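Local coordinates for protein ribonucleoside triphosphate reductase (Lactobacillus leichmannii, PDB 1L1L) that reduces ribonucleoside triphosphates to deoxyribonucleotides, using a vitamin B12 coenzyme, as an allosterically regulated monomer, at residues I134-L139 with A230-I235; K144-P149 with S173-V178. One frame throughout, in Å; residues are numbered along the deposited sequence.

Contact 1 (I134-L139 with A230-I235); sequences IVPSYL and ANALLI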
ATOM      1  N   ILE A 134      11.437  19.087   5.823  1.00 45.12           N
ATOM      2  CA  ILE A 134      11.034  20.003   4.763  1.00 45.42           C
ATOM      3  C   ILE A 134      10.248  21.173   5.354  1.00 45.20           C
ATOM      4  O   ILE A 134       9.219  20.981   5.997  1.00 45.13           O
ATOM      5  CB  ILE A 134      10.148  19.300   3.719  1.00 45.23           C
ATOM      6  CG1 ILE A 134      10.931  18.172   3.046  1.00 45.14           C
ATOM      7  CG2 ILE A 134       9.667  20.309   2.690  1.00 45.55           C
ATOM      8  CD1 ILE A 134      10.114  17.353   2.065  1.00 45.45           C
ATOM      9  N   VAL A 135      10.748  22.385   5.143  1.00 45.16           N
ATOM     10  CA  VAL A 135      10.083  23.583   5.644  1.00 45.13           C
ATOM     11  C   VAL A 135      10.385  24.744   4.709  1.00 44.84           C
ATOM     12  O   VAL A 135      11.537  25.142   4.557  1.00 44.82           O
ATOM     13  CB  VAL A 135      10.568  23.957   7.065  1.00 45.64           C
ATOM     14  CG1 VAL A 135       9.915  25.268   7.506  1.00 45.00           C
ATOM     15  CG2 VAL A 135      10.239  22.836   8.047  1.00 45.09           C
ATOM     16  N   PRO A 136       9.353  25.292   4.051  1.00 44.95           N
ATOM     17  CA  PRO A 136       9.558  26.417   3.129  1.00 44.98           C
ATOM     18  C   PRO A 136      10.294  27.570   3.818  1.00 45.28           C
ATOM     19  O   PRO A 136      10.029  27.880   4.980  1.00 45.41           O
ATOM     20  CB  PRO A 136       8.137  26.787   2.724  1.00 45.03           C
ATOM     21  CG  PRO A 136       7.430  25.451   2.758  1.00 44.35           C
ATOM     22  CD  PRO A 136       7.939  24.876   4.065  1.00 44.58           C
ATOM     23  N   SER A 137      11.220  28.191   3.092  1.00 45.93           N
ATOM     24  CA  SER A 137      12.015  29.297   3.619  1.00 46.89           C
ATOM     25  C   SER A 137      11.172  30.495   4.046  1.00 47.37           C
ATOM     26  O   SER A 137      11.508  31.192   4.999  1.00 47.55           O
ATOM     27  CB  SER A 137      13.026  29.755   2.569  1.00 46.33           C
ATOM     28  OG  SER A 137      12.358  30.273   1.429  1.00 46.47           O
ATOM     29  N   TYR A 138      10.082  30.731   3.329  1.00 48.34           N
ATOM     30  CA  TYR A 138       9.207  31.860   3.618  1.00 49.14           C
ATOM     31  C   TYR A 138       8.232  31.580   4.752  1.00 49.91           C
ATOM     32  O   TYR A 138       7.431  32.439   5.113  1.00 49.79           O
ATOM     33  CB  TYR A 138       8.431  32.230   2.356  1.00 49.29           C
ATOM     34  CG  TYR A 138       7.701  31.055   1.752  1.00 49.87           C
ATOM     35  CD1 TYR A 138       6.632  30.450   2.422  1.00 50.05           C
ATOM     36  CD2 TYR A 138       8.095  30.524   0.527  1.00 49.94           C
ATOM     37  CE1 TYR A 138       5.979  29.346   1.884  1.00 50.06           C
ATOM     38  CE2 TYR A 138       7.447  29.421  -0.017  1.00 49.95           C
ATOM     39  CZ  TYR A 138       6.392  28.839   0.666  1.00 49.89           C
ATOM     40  OH  TYR A 138       5.753  27.747   0.127  1.00 50.25           O
ATOM     41  N   LEU A 139       8.300  30.378   5.313  1.00 50.79           N
ATOM     42  CA  LEU A 139       7.392  30.004   6.392  1.00 51.46           C
ATOM     43  C   LEU A 139       8.042  29.798   7.742  1.00 51.85           C
ATOM     44  O   LEU A 139       9.134  29.243   7.844  1.00 52.84           O
ATOM     45  CB  LEU A 139       6.638  28.721   6.036  1.00 51.26           C
ATOM     46  CG  LEU A 139       5.474  28.821   5.057  1.00 51.21           C
ATOM     47  CD1 LEU A 139       4.936  27.427   4.778  1.00 51.51           C
ATOM     48  CD2 LEU A 139       4.386  29.707   5.635  1.00 51.75           C
ATOM     49  N   ALA A 230       9.198  23.432  -4.455  1.00 30.48           N
ATOM     50  CA  ALA A 230       8.798  24.175  -5.652  1.00 30.75           C
ATOM     51  C   ALA A 230       7.278  24.171  -5.847  1.00 31.45           C
ATOM     52  O   ALA A 230       6.691  25.143  -6.346  1.00 31.48           O
ATOM     53  CB  ALA A 230       9.470  23.592  -6.862  1.00 29.56           C
ATOM     54  N   ASN A 231       6.639  23.071  -5.472  1.00 30.50           N
ATOM     55  CA  ASN A 231       5.191  22.982  -5.595  1.00 31.04           C
ATOM     56  C   ASN A 231       4.599  23.750  -4.417  1.00 31.51           C
ATOM     57  O   ASN A 231       3.548  24.384  -4.541  1.00 31.37           O
ATOM     58  CB  ASN A 231       4.736  21.517  -5.564  1.00 29.89           C
ATOM     59  CG  ASN A 231       3.227  21.372  -5.644  1.00 30.35           C
ATOM     60  OD1 ASN A 231       2.602  21.772  -6.628  1.00 30.71           O
ATOM     61  ND2 ASN A 231       2.633  20.794  -4.606  1.00 30.24           N
ATOM     62  N   ALA A 232       5.294  23.704  -3.279  1.00 31.64           N
ATOM     63  CA  ALA A 232       4.849  24.400  -2.072  1.00 32.99           C
ATOM     64  C   ALA A 232       4.859  25.915  -2.287  1.00 34.66           C
ATOM     65  O   ALA A 232       3.948  26.628  -1.842  1.00 34.03           O
ATOM     66  CB  ALA A 232       5.744  24.035  -0.885  1.00 32.55           C
ATOM     67  N   LEU A 233       5.899  26.390  -2.970  1.00 35.27           N
ATOM     68  CA  LEU A 233       6.048  27.811  -3.278  1.00 36.36           C
ATOM     69  C   LEU A 233       4.921  28.242  -4.218  1.00 36.68           C
ATOM     70  O   LEU A 233       4.216  29.216  -3.950  1.00 36.16           O
ATOM     71  CB  LEU A 233       7.410  28.061  -3.944  1.00 36.10           C
ATOM     72  CG  LEU A 233       7.686  29.472  -4.478  1.00 36.98           C
ATOM     73  CD1 LEU A 233       7.555  30.479  -3.346  1.00 35.96           C
ATOM     74  CD2 LEU A 233       9.084  29.524  -5.109  1.00 35.27           C
ATOM     75  N   LEU A 234       4.759  27.504  -5.314  1.00 36.94           N
ATOM     76  CA  LEU A 234       3.715  27.781  -6.297  1.00 37.53           C
ATOM     77  C   LEU A 234       2.327  27.892  -5.661  1.00 38.61           C
ATOM     78  O   LEU A 234       1.555  28.800  -5.984  1.00 38.56           O
ATOM     79  CB  LEU A 234       3.681  26.686  -7.361  1.00 36.64           C
ATOM     80  CG  LEU A 234       2.507  26.797  -8.336  1.00 36.04           C
ATOM     81  CD1 LEU A 234       2.584  28.132  -9.085  1.00 36.24           C
ATOM     82  CD2 LEU A 234       2.529  25.636  -9.309  1.00 35.00           C
ATOM     83  N   ILE A 235       2.008  26.956  -4.770  1.00 38.60           N
ATOM     84  CA  ILE A 235       0.719  26.956  -4.099  1.00 39.43           C
ATOM     85  C   ILE A 235       0.561  28.129  -3.129  1.00 39.63           C
ATOM     86  O   ILE A 235      -0.409  28.889  -3.213  1.00 39.65           O
ATOM     87  CB  ILE A 235       0.498  25.634  -3.319  1.00 39.13           C
ATOM     88  CG1 ILE A 235       0.341  24.466  -4.297  1.00 39.12           C
ATOM     89  CG2 ILE A 235      -0.727  25.754  -2.438  1.00 39.12           C
ATOM     90  CD1 ILE A 235       0.339  23.090  -3.624  1.00 39.30           C
TER
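The Tyr-138 ring meets helix residues Ala-232 and Leu-233 with its outer end, while its own loop covers part of one face. On that face Pro-136 CB stands 3.3 Å above the ring plane, displaced from the ring centre, and Leu-139 CD2 lies in the plane at an edge. Another part of the edge faces the helix: Ala-232 O is near the ring plane, a close neighbour 2.9 Å from Tyr-138 OH. The hydroxyl is hydrogen-bonded to Asp-236 OD2, just past the segment on the same helix. Leu-233 approaches the ring at a slant, its CD1 methyl 3.5 Å from Tyr-138 CE2. In Leu-233, chi1 of 174° and chi2 of 58° together bring CD1 to the CE2 side of the ring. Tyr-138 has instead the first torsion that lodges CG between its own N and carbonyl carbon (chi1 53°), folding the ring back over Pro-136. The same proline turns its CG to the Ala-232 methyl, with 4.3 Å between CG and CB, and that methyl is also 3.8 Å from Tyr-138 OH. A type I turn from Pro-136 to Leu-139, closed by Leu-139 N to Pro-136 O at 3.1 Å, brings proline and tyrosine to the same side. The result is a type I beta turn laid against helix 224-236, which belongs to the insertion-domain family of B12-dependent ribonucleotide reductases.

Contact 2 (K144-P149 with S173-V178); sequences KAVSMP and SQIPRV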
ATOM      1  N   LYS A 144       0.821  28.227   9.669  1.00 50.55           N
ATOM      2  CA  LYS A 144      -0.011  27.391   8.807  1.00 49.22           C
ATOM      3  C   LYS A 144       0.048  27.810   7.340  1.00 47.95           C
ATOM      4  O   LYS A 144       0.040  29.001   7.023  1.00 48.02           O
ATOM      5  CB  LYS A 144      -1.465  27.426   9.290  1.00 49.47           C
ATOM      6  CG  LYS A 144      -1.668  26.850  10.681  1.00 50.00           C
ATOM      7  CD  LYS A 144      -3.149  26.667  10.990  1.00 50.29           C
ATOM      8  CE  LYS A 144      -3.357  26.030  12.349  1.00 50.21           C
ATOM      9  NZ  LYS A 144      -4.789  25.683  12.571  1.00 50.65           N
ATOM     10  N   ALA A 145       0.101  26.822   6.451  1.00 45.62           N
ATOM     11  CA  ALA A 145       0.171  27.077   5.020  1.00 43.57           C
ATOM     12  C   ALA A 145      -0.738  26.139   4.242  1.00 42.43           C
ATOM     13  O   ALA A 145      -0.894  24.972   4.599  1.00 42.33           O
ATOM     14  CB  ALA A 145       1.604  26.924   4.537  1.00 43.74           C
ATOM     15  N   VAL A 146      -1.331  26.656   3.175  1.00 40.64           N
ATOM     16  CA  VAL A 146      -2.219  25.870   2.335  1.00 39.73           C
ATOM     17  C   VAL A 146      -1.490  24.706   1.667  1.00 38.79           C
ATOM     18  O   VAL A 146      -2.086  23.667   1.393  1.00 38.10           O
ATOM     19  CB  VAL A 146      -2.842  26.742   1.237  1.00 40.14           C
ATOM     20  CG1 VAL A 146      -3.655  25.890   0.287  1.00 38.99           C
ATOM     21  CG2 VAL A 146      -3.711  27.818   1.869  1.00 40.34           C
ATOM     22  N   SER A 147      -0.197  24.890   1.419  1.00 37.63           N
ATOM     23  CA  SER A 147       0.625  23.884   0.754  1.00 36.15           C
ATOM     24  C   SER A 147       1.056  22.693   1.614  1.00 35.63           C
ATOM     25  O   SER A 147       1.427  21.653   1.080  1.00 35.74           O
ATOM     26  CB  SER A 147       1.884  24.547   0.191  1.00 35.54           C
ATOM     27  OG  SER A 147       2.721  24.979   1.252  1.00 32.56           O
ATOM     28  N   MET A 148       1.011  22.836   2.934  1.00 34.70           N
ATOM     29  CA  MET A 148       1.455  21.759   3.812  1.00 34.12           C
ATOM     30  C   MET A 148       0.948  20.338   3.494  1.00 33.47           C
ATOM     31  O   MET A 148       1.749  19.447   3.210  1.00 33.47           O
ATOM     32  CB  MET A 148       1.152  22.110   5.272  1.00 34.80           C
ATOM     33  CG  MET A 148       1.788  21.164   6.295  1.00 35.34           C
ATOM     34  SD  MET A 148       1.027  19.498   6.316  1.00 37.47           S
ATOM     35  CE  MET A 148       1.868  18.740   7.749  1.00 35.61           C
ATOM     36  N   PRO A 149      -0.375  20.105   3.536  1.00 32.73           N
ATOM     37  CA  PRO A 149      -0.883  18.756   3.242  1.00 31.67           C
ATOM     38  C   PRO A 149      -0.483  18.206   1.884  1.00 31.50           C
ATOM     39  O   PRO A 149      -0.336  16.990   1.718  1.00 31.59           O
ATOM     40  CB  PRO A 149      -2.396  18.912   3.379  1.00 31.85           C
ATOM     41  CG  PRO A 149      -2.618  20.354   2.984  1.00 32.08           C
ATOM     42  CD  PRO A 149      -1.489  21.053   3.708  1.00 32.51           C
ATOM     43  N   SER A 173     -13.448  23.682   3.367  1.00 39.98           N
ATOM     44  CA  SER A 173     -13.945  24.990   3.808  1.00 41.33           C
ATOM     45  C   SER A 173     -12.875  25.740   4.594  1.00 42.32           C
ATOM     46  O   SER A 173     -12.950  26.960   4.745  1.00 42.85           O
ATOM     47  CB  SER A 173     -15.205  24.837   4.673  1.00 41.14           C
ATOM     48  OG  SER A 173     -14.896  24.375   5.982  1.00 40.60           O
ATOM     49  N   GLN A 174     -11.875  25.012   5.083  1.00 42.81           N
ATOM     50  CA  GLN A 174     -10.798  25.626   5.852  1.00 43.14           C
ATOM     51  C   GLN A 174      -9.764  26.298   4.956  1.00 43.26           C
ATOM     52  O   GLN A 174      -8.923  27.053   5.429  1.00 43.77           O
ATOM     53  CB  GLN A 174     -10.109  24.581   6.727  1.00 43.28           C
ATOM     54  CG  GLN A 174     -10.984  24.017   7.825  1.00 43.49           C
ATOM     55  CD  GLN A 174     -10.202  23.146   8.789  1.00 43.56           C
ATOM     56  OE1 GLN A 174      -9.230  23.595   9.396  1.00 42.74           O
ATOM     57  NE2 GLN A 174     -10.622  21.891   8.934  1.00 44.29           N
ATOM     58  N   ILE A 175      -9.834  26.016   3.662  1.00 43.46           N
ATOM     59  CA  ILE A 175      -8.903  26.603   2.707  1.00 44.15           C
ATOM     60  C   ILE A 175      -9.419  27.982   2.284  1.00 45.28           C
ATOM     61  O   ILE A 175     -10.538  28.108   1.782  1.00 45.34           O
ATOM     62  CB  ILE A 175      -8.759  25.721   1.452  1.00 43.59           C
ATOM     63  CG1 ILE A 175      -8.233  24.334   1.849  1.00 42.99           C
ATOM     64  CG2 ILE A 175      -7.814  26.385   0.451  1.00 43.67           C
ATOM     65  CD1 ILE A 175      -8.033  23.406   0.670  1.00 42.40           C
ATOM     66  N   PRO A 176      -8.598  29.028   2.478  1.00 46.21           N
ATOM     67  CA  PRO A 176      -8.917  30.422   2.141  1.00 46.68           C
ATOM     68  C   PRO A 176      -9.174  30.694   0.663  1.00 47.62           C
ATOM     69  O   PRO A 176      -8.882  29.865  -0.197  1.00 47.26           O
ATOM     70  CB  PRO A 176      -7.704  31.187   2.662  1.00 47.24           C
ATOM     71  CG  PRO A 176      -6.591  30.193   2.487  1.00 47.33           C
ATOM     72  CD  PRO A 176      -7.223  28.920   2.996  1.00 46.66           C
ATOM     73  N   ARG A 177      -9.727  31.868   0.368  1.00 48.24           N
ATOM     74  CA  ARG A 177     -10.004  32.227  -1.012  1.00 49.04           C
ATOM     75  C   ARG A 177      -8.702  32.350  -1.797  1.00 48.23           C
ATOM     76  O   ARG A 177      -7.699  32.813  -1.270  1.00 47.72           O
ATOM     77  CB  ARG A 177     -10.772  33.553  -1.072  1.00 50.37           C
ATOM     78  CG  ARG A 177     -10.218  34.635  -0.154  1.00 52.76           C
ATOM     79  CD  ARG A 177     -10.861  35.996  -0.438  1.00 54.89           C
ATOM     80  NE  ARG A 177     -10.526  36.992   0.582  1.00 56.29           N
ATOM     81  CZ  ARG A 177     -10.837  38.286   0.508  1.00 57.25           C
ATOM     82  NH1 ARG A 177     -11.490  38.757  -0.548  1.00 57.11           N
ATOM     83  NH2 ARG A 177     -10.507  39.111   1.498  1.00 57.20           N
ATOM     84  N   VAL A 178      -8.722  31.928  -3.057  1.00 48.41           N
ATOM     85  CA  VAL A 178      -7.539  32.031  -3.902  1.00 49.18           C
ATOM     86  C   VAL A 178      -7.351  33.519  -4.209  1.00 50.00           C
ATOM     87  O   VAL A 178      -7.976  34.056  -5.124  1.00 49.75           O
ATOM     88  CB  VAL A 178      -7.720  31.251  -5.231  1.00 49.47           C
ATOM     89  CG1 VAL A 178      -6.450  31.338  -6.064  1.00 49.02           C
ATOM     90  CG2 VAL A 178      -8.067  29.789  -4.944  1.00 49.23           C
TER
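Ser-147 OG is gripped by two hydrogen-bonding groups, Asp-236 OD2 and the hydroxyl of Tyr-129, which satisfy this buried atom just beside Val-146, the residue that meets Ile-175 and Pro-176. The contact itself is wholly apolar and small, burying 99 Å² in all, and the two methyls of Val-146 divide the work. CG2 is set against the proline ring, equally close to two of its carbons: Pro-176 CG and CD are each 3.8 Å from Val-146 CG2. The valine and proline side chains run antiparallel, side by side. The other methyl, CG1, is 4.2 Å from Ile-175 CG2, a looser touch in which the two side chains are set roughly perpendicular to each other. The rotation about the CA-CB bond of Val-146 (chi1 174°, CG1 opposite the backbone N) points CG1 to Ile-175 and CG2 to Pro-176. Ile-175 offers only its CG2 branch within this range. Val-146 is the second residue of a type I turn from Ala-145 to Met-148, whose bond from Met-148 N to Ala-145 O is weak at 3.3 Å. This turn links the short strand 144-145 to helix 148-158, and the facing loop runs from helix 169-172 to strand 183-187. Val-146 also rests on Ile-235 of helix 224-236, while Pro-176 reaches Phe-239 and Gln-241 in the loop that follows that helix.

The segments follow the chain in the order 134-139, 144-149, 173-178 and 230-235, so both partners of contact 2 fall between those of contact 1. The contact centres are 13 Å apart, each about 27 Å from the centre of the chain and on the same side of it. Helix 224-236 joins them: Ile-235 CG2 is 4.0 Å from Val-146 CG1, and Asp-236, at the end of this helix, is a shared polar partner. The 134-139 loop also touches the short strand 144-145 directly, Leu-139 CD1 lying 3.4 Å from Ala-145 CB. Contact 1 sets a loop on helix 224-236, while contact 2 joins the neighbouring turn to a second loop, both in one peripheral region, probably part of the portion through which this monomer mimics a dimer.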